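Local coordinates for protein argonaute (Marinitoga piezophila, PDB 5I4A) that cleaves single-stranded DNA targets, and also binds RNA targets, using short guide RNAs that begin with a 5' hydroxyl instead of a phosphate, at residues 471-475 against 638-642; 432-437 against 604-610; 475-479 against 629-633; 284-289 against 329-334. One frame throughout, in Å; residues are numbered along the deposited sequence.

Interaction 1: 471-475 against 638-642. With nucleotides of chain B.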
# COMPACT_ATOMS: atom_id res chain seq x y z
N ASP A 471 -18.95 7.04 -8.09
CA ASP A 471 -19.61 7.70 -6.97
C ASP A 471 -19.45 6.85 -5.71
O ASP A 471 -19.65 5.64 -5.74
CB ASP A 471 -21.09 7.92 -7.26
CG ASP A 471 -21.34 9.12 -8.15
OD1 ASP A 471 -20.39 9.89 -8.39
OD2 ASP A 471 -22.50 9.31 -8.58
N ILE A 472 -19.09 7.50 -4.61
CA ILE A 472 -18.93 6.80 -3.34
C ILE A 472 -20.30 6.66 -2.70
O ILE A 472 -20.95 7.67 -2.38
CB ILE A 472 -17.95 7.53 -2.42
CG1 ILE A 472 -16.59 7.64 -3.11
CG2 ILE A 472 -17.82 6.80 -1.10
CD1 ILE A 472 -15.57 8.39 -2.30
N LEU A 473 -20.75 5.42 -2.50
CA LEU A 473 -22.06 5.17 -1.93
C LEU A 473 -22.04 5.24 -0.41
O LEU A 473 -23.03 5.67 0.19
CB LEU A 473 -22.57 3.80 -2.38
CG LEU A 473 -22.89 3.71 -3.86
CD1 LEU A 473 -23.27 2.30 -4.26
CD2 LEU A 473 -24.02 4.66 -4.16
N TYR A 474 -20.95 4.82 0.21
CA TYR A 474 -20.90 4.71 1.66
C TYR A 474 -19.46 4.47 2.09
O TYR A 474 -18.70 3.80 1.39
CB TYR A 474 -21.80 3.58 2.16
CG TYR A 474 -21.69 3.31 3.65
CD1 TYR A 474 -22.41 4.06 4.57
CD2 TYR A 474 -20.87 2.30 4.13
CE1 TYR A 474 -22.31 3.82 5.92
CE2 TYR A 474 -20.76 2.05 5.48
CZ TYR A 474 -21.48 2.81 6.37
OH TYR A 474 -21.37 2.57 7.72
N ILE A 475 -19.11 5.01 3.25
CA ILE A 475 -17.85 4.74 3.93
C ILE A 475 -18.15 4.49 5.40
O ILE A 475 -18.85 5.29 6.04
CB ILE A 475 -16.85 5.91 3.77
CG1 ILE A 475 -16.56 6.18 2.30
CG2 ILE A 475 -15.56 5.60 4.52
CD1 ILE A 475 -15.63 7.36 2.08
N LEU A 638 -9.44 15.39 2.86
CA LEU A 638 -8.83 16.24 1.84
C LEU A 638 -8.72 15.55 0.49
O LEU A 638 -8.55 16.23 -0.53
CB LEU A 638 -7.43 16.67 2.29
CG LEU A 638 -7.33 17.39 3.63
CD1 LEU A 638 -5.87 17.69 3.95
CD2 LEU A 638 -8.16 18.66 3.62
N TYR A 639 -8.79 14.22 0.46
CA TYR A 639 -8.57 13.46 -0.77
C TYR A 639 -9.81 12.74 -1.26
O TYR A 639 -9.96 12.56 -2.48
CB TYR A 639 -7.46 12.43 -0.55
CG TYR A 639 -6.30 12.92 0.29
CD1 TYR A 639 -5.56 14.03 -0.10
CD2 TYR A 639 -5.93 12.27 1.45
CE1 TYR A 639 -4.49 14.48 0.66
CE2 TYR A 639 -4.87 12.71 2.22
CZ TYR A 639 -4.15 13.82 1.81
OH TYR A 639 -3.09 14.27 2.57
N ILE A 640 -10.69 12.33 -0.36
CA ILE A 640 -11.84 11.48 -0.66
C ILE A 640 -13.09 12.36 -0.57
O ILE A 640 -13.43 12.84 0.52
CB ILE A 640 -11.92 10.29 0.30
CG1 ILE A 640 -10.61 9.50 0.30
CG2 ILE A 640 -13.10 9.39 -0.03
CD1 ILE A 640 -10.18 9.02 -1.07
N PRO A 641 -13.80 12.60 -1.67
CA PRO A 641 -15.03 13.40 -1.60
C PRO A 641 -16.20 12.61 -1.03
O PRO A 641 -16.92 11.93 -1.77
CB PRO A 641 -15.27 13.81 -3.05
CG PRO A 641 -14.64 12.72 -3.86
CD PRO A 641 -13.46 12.22 -3.06
N TYR A 642 -16.40 12.70 0.28
CA TYR A 642 -17.50 12.00 0.94
C TYR A 642 -18.12 12.86 2.03
O TYR A 642 -19.15 13.49 1.82
CB TYR A 642 -17.02 10.67 1.52
CG TYR A 642 -18.11 9.83 2.15
CD1 TYR A 642 -19.03 9.17 1.35
CD2 TYR A 642 -18.22 9.70 3.52
CE1 TYR A 642 -20.03 8.39 1.91
CE2 TYR A 642 -19.21 8.93 4.10
CZ TYR A 642 -20.12 8.28 3.28
OH TYR A 642 -21.11 7.51 3.84
O5' U B 1 -3.59 17.71 -0.06
C5' U B 1 -4.14 19.03 -0.08
C4' U B 1 -3.09 20.08 0.19
O4' U B 1 -2.69 20.01 1.58
C3' U B 1 -1.81 19.96 -0.64
O3' U B 1 -1.34 21.26 -1.00
C2' U B 1 -0.83 19.30 0.32
O2' U B 1 0.53 19.62 0.07
C1' U B 1 -1.28 19.84 1.67
N1 U B 1 -1.02 18.90 2.77
C2 U B 1 -0.27 19.30 3.86
O2 U B 1 0.19 20.43 3.97
N3 U B 1 -0.09 18.34 4.82
C4 U B 1 -0.57 17.04 4.80
O4 U B 1 -0.33 16.28 5.74
C5 U B 1 -1.33 16.70 3.64
C6 U B 1 -1.52 17.62 2.69
O HOH W 1 -21.28 6.94 6.97

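Interaction 2: 432-437 against 604-610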
# COMPACT_ATOMS: atom_id res chain seq x y z
N PHE A 432 -15.82 11.95 -15.76
CA PHE A 432 -15.80 10.98 -16.83
C PHE A 432 -16.47 9.70 -16.34
O PHE A 432 -16.57 9.46 -15.14
CB PHE A 432 -14.37 10.67 -17.30
CG PHE A 432 -13.50 10.09 -16.22
CD1 PHE A 432 -13.55 8.74 -15.92
CD2 PHE A 432 -12.62 10.89 -15.50
CE1 PHE A 432 -12.76 8.20 -14.92
CE2 PHE A 432 -11.82 10.35 -14.51
CZ PHE A 432 -11.89 9.00 -14.22
N ILE A 433 -16.90 8.88 -17.29
CA ILE A 433 -17.25 7.49 -17.01
C ILE A 433 -16.40 6.61 -17.91
O ILE A 433 -16.00 7.02 -19.00
CB ILE A 433 -18.76 7.19 -17.20
CG1 ILE A 433 -19.15 7.26 -18.67
CG2 ILE A 433 -19.59 8.15 -16.36
CD1 ILE A 433 -20.60 6.94 -18.93
N LEU A 434 -16.11 5.41 -17.44
CA LEU A 434 -15.31 4.47 -18.22
C LEU A 434 -16.19 3.82 -19.28
O LEU A 434 -17.31 3.40 -18.99
CB LEU A 434 -14.68 3.41 -17.32
CG LEU A 434 -13.68 3.93 -16.28
CD1 LEU A 434 -12.91 2.77 -15.67
CD2 LEU A 434 -12.74 4.95 -16.89
N LYS A 435 -15.68 3.76 -20.51
CA LYS A 435 -16.45 3.19 -21.61
C LYS A 435 -16.87 1.76 -21.30
O LYS A 435 -18.02 1.37 -21.57
CB LYS A 435 -15.63 3.25 -22.90
CG LYS A 435 -16.46 3.26 -24.16
CD LYS A 435 -15.58 3.25 -25.40
CE LYS A 435 -16.40 3.46 -26.65
NZ LYS A 435 -17.65 2.64 -26.61
N LYS A 436 -15.97 0.97 -20.72
CA LYS A 436 -16.26 -0.42 -20.40
C LYS A 436 -17.06 -0.59 -19.11
O LYS A 436 -17.56 -1.69 -18.86
CB LYS A 436 -14.95 -1.21 -20.31
CG LYS A 436 -14.23 -1.33 -21.64
CD LYS A 436 -12.93 -2.10 -21.52
CE LYS A 436 -12.38 -2.45 -22.90
NZ LYS A 436 -11.07 -3.17 -22.82
N MET A 437 -17.18 0.45 -18.30
CA MET A 437 -17.98 0.40 -17.08
C MET A 437 -19.40 0.92 -17.26
O MET A 437 -20.20 0.83 -16.32
CB MET A 437 -17.30 1.19 -15.95
CG MET A 437 -16.00 0.57 -15.45
SD MET A 437 -16.24 -1.04 -14.70
CE MET A 437 -17.18 -0.61 -13.24
N LEU A 604 -10.44 -2.00 -14.00
CA LEU A 604 -11.12 -0.76 -14.37
C LEU A 604 -11.46 0.07 -13.14
O LEU A 604 -11.49 1.31 -13.22
CB LEU A 604 -12.40 -1.07 -15.16
CG LEU A 604 -12.24 -1.70 -16.55
CD1 LEU A 604 -13.56 -2.28 -17.02
CD2 LEU A 604 -11.73 -0.68 -17.56
N LEU A 605 -11.69 -0.57 -12.00
CA LEU A 605 -11.95 0.17 -10.77
C LEU A 605 -10.79 1.06 -10.37
O LEU A 605 -10.99 2.05 -9.65
CB LEU A 605 -12.28 -0.80 -9.63
CG LEU A 605 -13.70 -1.37 -9.64
CD1 LEU A 605 -13.88 -2.34 -8.48
CD2 LEU A 605 -14.72 -0.25 -9.58
N THR A 606 -9.57 0.74 -10.80
CA THR A 606 -8.44 1.61 -10.52
C THR A 606 -8.49 2.92 -11.31
O THR A 606 -7.68 3.82 -11.05
CB THR A 606 -7.11 0.90 -10.83
OG1 THR A 606 -6.88 0.89 -12.24
CG2 THR A 606 -7.15 -0.54 -10.32
N ARG A 607 -9.43 3.05 -12.25
CA ARG A 607 -9.53 4.24 -13.09
C ARG A 607 -10.89 4.91 -13.05
O ARG A 607 -11.08 5.91 -13.75
CB ARG A 607 -9.20 3.89 -14.55
CG ARG A 607 -7.83 3.27 -14.76
CD ARG A 607 -6.71 4.29 -14.59
NE ARG A 607 -5.45 3.77 -15.12
CZ ARG A 607 -5.08 3.89 -16.39
NH1 ARG A 607 -5.86 4.51 -17.26
NH2 ARG A 607 -3.92 3.38 -16.79
N VAL A 608 -11.85 4.40 -12.27
CA VAL A 608 -13.17 5.02 -12.23
C VAL A 608 -13.15 6.38 -11.57
O VAL A 608 -14.17 7.09 -11.59
CB VAL A 608 -14.19 4.11 -11.50
CG1 VAL A 608 -14.35 2.80 -12.25
CG2 VAL A 608 -13.77 3.87 -10.07
N ALA A 609 -12.02 6.77 -10.98
CA ALA A 609 -11.84 8.12 -10.47
C ALA A 609 -10.36 8.47 -10.58
O ALA A 609 -9.50 7.60 -10.64
CB ALA A 609 -12.32 8.25 -9.02
N HIS A 610 -10.09 9.77 -10.62
CA HIS A 610 -8.74 10.31 -10.60
C HIS A 610 -8.66 11.40 -9.54
O HIS A 610 -9.60 12.19 -9.38
CB HIS A 610 -8.33 10.89 -11.97
CG HIS A 610 -7.83 9.87 -12.94
ND1 HIS A 610 -6.49 9.72 -13.23
CD2 HIS A 610 -8.48 8.96 -13.70
CE1 HIS A 610 -6.34 8.76 -14.12
NE2 HIS A 610 -7.53 8.28 -14.42
O HOH W 2 -15.81 7.01 -13.86

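Interaction 3: 475-479 against 629-633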
# COMPACT_ATOMS: atom_id res chain seq x y z
N ILE A 475 -19.11 5.01 3.25
CA ILE A 475 -17.85 4.74 3.93
C ILE A 475 -18.15 4.49 5.40
O ILE A 475 -18.85 5.29 6.04
CB ILE A 475 -16.85 5.91 3.77
CG1 ILE A 475 -16.56 6.18 2.30
CG2 ILE A 475 -15.56 5.60 4.52
CD1 ILE A 475 -15.63 7.36 2.08
N GLY A 476 -17.63 3.40 5.93
CA GLY A 476 -17.77 3.10 7.34
C GLY A 476 -16.41 2.84 7.96
O GLY A 476 -15.55 2.22 7.35
N LYS A 477 -16.23 3.33 9.19
CA LYS A 477 -14.96 3.22 9.89
C LYS A 477 -15.22 2.99 11.37
O LYS A 477 -16.11 3.60 11.96
CB LYS A 477 -14.11 4.49 9.70
CG LYS A 477 -12.75 4.43 10.39
CD LYS A 477 -11.95 5.70 10.17
CE LYS A 477 -10.55 5.58 10.75
NZ LYS A 477 -9.72 6.80 10.51
N HIS A 478 -14.42 2.09 11.96
CA HIS A 478 -14.49 1.79 13.38
C HIS A 478 -13.08 1.69 13.93
O HIS A 478 -12.23 1.03 13.34
CB HIS A 478 -15.25 0.49 13.64
CG HIS A 478 -16.68 0.54 13.22
ND1 HIS A 478 -17.68 1.00 14.05
CD2 HIS A 478 -17.29 0.21 12.06
CE1 HIS A 478 -18.84 0.94 13.42
NE2 HIS A 478 -18.63 0.47 12.21
N LYS A 479 -12.84 2.35 15.06
CA LYS A 479 -11.52 2.44 15.65
C LYS A 479 -11.46 1.66 16.96
O LYS A 479 -12.39 1.71 17.78
CB LYS A 479 -11.12 3.89 15.88
CG LYS A 479 -11.14 4.76 14.63
CD LYS A 479 -10.24 5.98 14.80
CE LYS A 479 -8.78 5.57 14.98
NZ LYS A 479 -7.97 6.67 15.59
N VAL A 629 -9.04 6.11 4.24
CA VAL A 629 -9.86 6.53 5.37
C VAL A 629 -9.39 5.86 6.66
O VAL A 629 -9.43 6.47 7.74
CB VAL A 629 -11.35 6.25 5.09
CG1 VAL A 629 -12.20 6.52 6.32
CG2 VAL A 629 -11.82 7.09 3.92
N ALA A 630 -8.94 4.61 6.58
CA ALA A 630 -8.43 3.94 7.76
C ALA A 630 -7.11 4.52 8.25
O ALA A 630 -6.75 4.33 9.41
CB ALA A 630 -8.25 2.44 7.48
N LEU A 631 -6.40 5.25 7.39
CA LEU A 631 -5.05 5.70 7.71
C LEU A 631 -5.05 6.90 8.67
O LEU A 631 -4.11 7.04 9.46
CB LEU A 631 -4.30 6.03 6.42
CG LEU A 631 -2.79 5.82 6.39
CD1 LEU A 631 -2.34 5.49 4.97
CD2 LEU A 631 -2.06 7.05 6.90
N THR A 632 -6.07 7.76 8.62
CA THR A 632 -6.09 8.98 9.41
C THR A 632 -7.49 9.23 9.96
O THR A 632 -8.47 8.65 9.50
CB THR A 632 -5.64 10.21 8.60
OG1 THR A 632 -6.50 10.37 7.46
CG2 THR A 632 -4.20 10.06 8.12
N ASP A 633 -7.55 10.12 10.95
CA ASP A 633 -8.82 10.49 11.57
C ASP A 633 -9.58 11.53 10.75
O ASP A 633 -10.81 11.47 10.65
CB ASP A 633 -8.57 11.02 12.98
CG ASP A 633 -8.13 9.94 13.94
OD1 ASP A 633 -8.76 8.86 13.96
OD2 ASP A 633 -7.15 10.18 14.67
O HOH W 3 -7.39 6.87 11.98
O HOH W 4 -11.83 8.98 10.43

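Interaction 4: 284-289 against 329-334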
# COMPACT_ATOMS: atom_id res chain seq x y z
N VAL A 284 -9.45 15.47 -20.47
CA VAL A 284 -10.66 16.02 -19.89
C VAL A 284 -10.76 17.51 -20.17
O VAL A 284 -11.87 18.06 -20.29
CB VAL A 284 -10.71 15.71 -18.37
CG1 VAL A 284 -9.62 16.48 -17.62
CG2 VAL A 284 -12.10 16.00 -17.79
N PHE A 285 -9.63 18.20 -20.28
CA PHE A 285 -9.62 19.62 -20.62
C PHE A 285 -9.89 19.88 -22.09
O PHE A 285 -10.18 21.03 -22.45
CB PHE A 285 -8.28 20.25 -20.22
CG PHE A 285 -8.02 20.24 -18.74
CD1 PHE A 285 -8.65 21.16 -17.91
CD2 PHE A 285 -7.15 19.33 -18.18
CE1 PHE A 285 -8.42 21.15 -16.55
CE2 PHE A 285 -6.91 19.32 -16.82
CZ PHE A 285 -7.55 20.24 -16.00
N LYS A 286 -9.81 18.86 -22.94
CA LYS A 286 -10.20 19.00 -24.34
C LYS A 286 -11.70 18.81 -24.54
O LYS A 286 -12.30 19.50 -25.36
CB LYS A 286 -9.46 17.98 -25.21
CG LYS A 286 -8.04 18.35 -25.58
CD LYS A 286 -7.50 17.38 -26.62
CE LYS A 286 -6.01 17.56 -26.85
NZ LYS A 286 -5.43 16.36 -27.51
N TYR A 287 -12.31 17.88 -23.80
CA TYR A 287 -13.66 17.43 -24.09
C TYR A 287 -14.62 17.63 -22.92
O TYR A 287 -15.76 17.16 -22.99
CB TYR A 287 -13.64 15.96 -24.51
CG TYR A 287 -12.62 15.67 -25.60
CD1 TYR A 287 -12.83 16.10 -26.90
CD2 TYR A 287 -11.45 14.98 -25.31
CE1 TYR A 287 -11.90 15.84 -27.90
CE2 TYR A 287 -10.52 14.72 -26.30
CZ TYR A 287 -10.75 15.15 -27.59
OH TYR A 287 -9.83 14.90 -28.58
N SER A 288 -14.17 18.29 -21.85
CA SER A 288 -14.99 18.74 -20.73
C SER A 288 -15.49 17.59 -19.87
O SER A 288 -15.47 16.43 -20.30
CB SER A 288 -16.17 19.58 -21.25
OG SER A 288 -16.81 20.28 -20.18
N PHE A 289 -15.93 17.90 -18.64
CA PHE A 289 -16.53 16.90 -17.77
C PHE A 289 -17.66 16.18 -18.49
O PHE A 289 -18.45 16.79 -19.21
CB PHE A 289 -17.09 17.54 -16.50
CG PHE A 289 -16.10 17.66 -15.37
CD1 PHE A 289 -14.73 17.63 -15.60
CD2 PHE A 289 -16.55 17.80 -14.07
CE1 PHE A 289 -13.84 17.75 -14.56
CE2 PHE A 289 -15.66 17.91 -13.01
CZ PHE A 289 -14.30 17.88 -13.26
N ALA A 329 -9.53 26.84 -17.21
CA ALA A 329 -9.67 25.46 -16.74
C ALA A 329 -11.10 25.16 -16.34
O ALA A 329 -11.64 24.10 -16.67
CB ALA A 329 -8.72 25.21 -15.57
N ALA A 330 -11.75 26.09 -15.62
CA ALA A 330 -13.13 25.87 -15.21
C ALA A 330 -14.07 25.85 -16.40
O ALA A 330 -15.02 25.05 -16.44
CB ALA A 330 -13.55 26.94 -14.20
N ALA A 331 -13.83 26.72 -17.39
CA ALA A 331 -14.62 26.68 -18.61
C ALA A 331 -14.38 25.38 -19.37
O ALA A 331 -15.33 24.72 -19.82
CB ALA A 331 -14.29 27.89 -19.49
N GLU A 332 -13.11 24.98 -19.51
CA GLU A 332 -12.79 23.75 -20.23
C GLU A 332 -13.41 22.53 -19.57
O GLU A 332 -13.78 21.57 -20.26
CB GLU A 332 -11.27 23.59 -20.34
CG GLU A 332 -10.62 24.47 -21.39
CD GLU A 332 -9.11 24.54 -21.25
OE1 GLU A 332 -8.50 25.46 -21.84
OE2 GLU A 332 -8.53 23.69 -20.54
N LEU A 333 -13.53 22.54 -18.25
CA LEU A 333 -14.10 21.40 -17.54
C LEU A 333 -15.62 21.42 -17.51
O LEU A 333 -16.22 20.44 -17.08
CB LEU A 333 -13.54 21.34 -16.11
CG LEU A 333 -12.05 21.02 -16.04
CD1 LEU A 333 -11.59 20.95 -14.60
CD2 LEU A 333 -11.73 19.72 -16.78
N GLY A 334 -16.25 22.50 -17.96
CA GLY A 334 -17.69 22.53 -18.09
C GLY A 334 -18.46 23.20 -16.97
O GLY A 334 -19.67 22.98 -16.87
O HOH W 5 -13.03 21.62 -22.91
O HOH W 6 -16.57 23.31 -21.31

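Interaction 1: 471-475 against 638-642
Tyr-642, the last residue of the chain, lays its ring against Ile-475 on strand 472-482. Ile-475 CG1 stands over the centre of one ring face, 3.9 Å from the centroid and 7° off the normal, a CH-pi contact, while CD1 reaches on to Tyr-642 CG at 3.5 Å. The two side chains run oppositely, bringing the phenol oxygen back to the strand: Ile-475 N gives a weak hydrogen bond to Tyr-642 OH at 3.3 Å, and a water joins that OH to Ile-475 O. Tyr-642 CG, set trans to the backbone N (chi1 -176°), swings the ring out from the tail, obliquely across the strand. Ile-472 adds two branches, CG2 beside Tyr-642 CD1 at 3.6 Å and CD1 against Ile-640 CG2 at 3.5 Å, where the isoleucines cross nearly at right angles. An alanine in place of Ile-472 would lose both branches and is likely to open a gap between Ile-640 CG2 and the CD1 edge of the Tyr-642 ring. Further out, Ile-625 of helix 621-631 packs against Ile-472, Ile-475 and Ile-640, and Tyr-639 OH lies 3.2 Å from C5 of U1 of chain B, the first guide nucleotide. A classic beta bulge places Leu-473 and Tyr-474 together opposite Ala-465 of the neighbouring strand. The carboxy-terminal tail is pinned to an outermost strand of the RNase H-fold sheet of the PIWI domain.

Interaction 2: 432-437 against 604-610
Leu-434 points its side chain at Leu-604, Arg-607 and Val-608, where helix 595-605 gives way to a turn. From CB the chain leads to CG, which passes 4.1 Å from Arg-607 O, and there it forks. CD1 makes the closer approach, lying 3.2 Å from Leu-604 O and 3.7 Å from Val-608 CG1, with Leu-604 CB and Arg-607 CB close by; CD2 turns to the Arg-607 carbonyl. Beside it, Met-437 bends at chi2 and chi3 and lies antiparallel alongside Leu-604, SD 3.8 Å from Leu-604 CD1. At the other end Phe-432, its CG set between backbone N and carbonyl carbon (chi1 61°), brings its ring edge to Arg-607 O, with CE1 3.1 Å away. Phe-432 CZ also meets the edge of the His-610 ring in plane, 3.4 Å from CD2, the two ring planes being 72° apart. The polar ends of Arg-607 and His-610 are both held by Tyr-271 OH, and the Tyr-271 ring meets Phe-432 edge-to-face. No direct hydrogen bond crosses between 432-437 and 604-610; a water reaches both Phe-432 O and Val-608 O. Cohesion of this buried PIWI contact therefore rests on apolar packing and on C-H groups set against backbone carbonyls.

Interaction 3: 475-479 against 629-633
Lys-477 leaves strand 472-482 with CG turned opposite its own N (chi1 -179°) and stays extended to NZ, stretching to Val-629 at the end of helix 621-631. Lys-479 instead bends at chi3 (63°), turning its ammonium to Asp-633. On its way out, Lys-477 passes CD 3.9 Å from Val-629 CG1, then delivers NZ to Val-629 O in a 2.8 Å hydrogen bond lying in the carbonyl plane. Two waters also accept from this NZ; one donates onward to Asp-633 OD1 and the other to Asp-633 O. Lys-479 NZ forms a salt bridge with Asp-633 OD1 at 2.8 Å on the syn lone pair, the two side chains crossing at about a right angle. Because OD1 also lies 4.1 Å from Lys-477 NZ, beyond salt-bridge range, both lysines are likely to stabilise the carboxylate's negative charge. Toward the interior, Ile-475 CG2 packs on Val-629 CG1 at 3.9 Å. A methionine in place of Lys-477 would probably leave Val-629 O without this ammonium partner and both waters without their donor. Nearby, Ala-630 approaches Asp-449, an inferred catalytic residue of the PIWI domain. The chemistry grades from apolar contact at Ile-475 to charge at the exposed end: the helix end is held by an ammonium-carbonyl bond and the following loop by an ion pair, a polar grip that probably depends on the lysine charges.

Interaction 4: 284-289 against 329-334
Leu-333 O is gripped by two donors: Phe-289 N, at 3.0 Å with an angle of 155° at the hydrogen, and the side-chain amide of Asn-292. The Phe-289 N-H comes from above the carbonyl plane, 54° out of it. Beside this bond the leucine side chain wedges between two phenylalanines. Leu-333 CD2 lies 3.6 Å from both Phe-285 CD1 and Phe-289 CE1, and it also touches the methyls of Val-284. On the other flank of Phe-285, Glu-332 crosses at about a right angle, its carboxylate turned 79° from the ring plane and OE2 3.5 Å from Phe-285 CB. Helix 325-333 of the Mid domain ends here in a Schellman motif, with Gly-334 at positive phi, and meets the end of helix 284-287 from linker L2; the contact thus joins the linker to the Mid domain. Packing is close at this junction: a beta carbon on Gly-334 would clash with Ser-288 OG. Ser-288 also leaves its helix with positive phi, which carries its CA to 3.1 Å from Glu-332 O in a CA-H...O contact. A water donates to both Phe-285 O and Glu-332 O, tying the two helix ends together. From helix 412-424, Val-419 packs on Ala-329 and Leu-333, while Lys-416 makes a cation-pi contact with Phe-285.

How the interactions relate
Interaction 4 comes first: it closes a loop of about 40 residues between linker L2 and the Mid domain, and is complete before the others begin. The remaining three lie within the PIWI domain. Interaction 2 opens at 432-437 and returns at 604-610, after 471-475 and 475-479 have begun interactions 1 and 3, so it crosses both. It ties short strand 433-434 to the end of helix 595-605 and the turn after it. Interactions 1 and 3 start from the same stretch and share Ile-475; interaction 3 returns first, at the end of helix 621-631, closing the shorter loop, and interaction 1 at the carboxy terminus. Both fasten the chain's end to one edge strand.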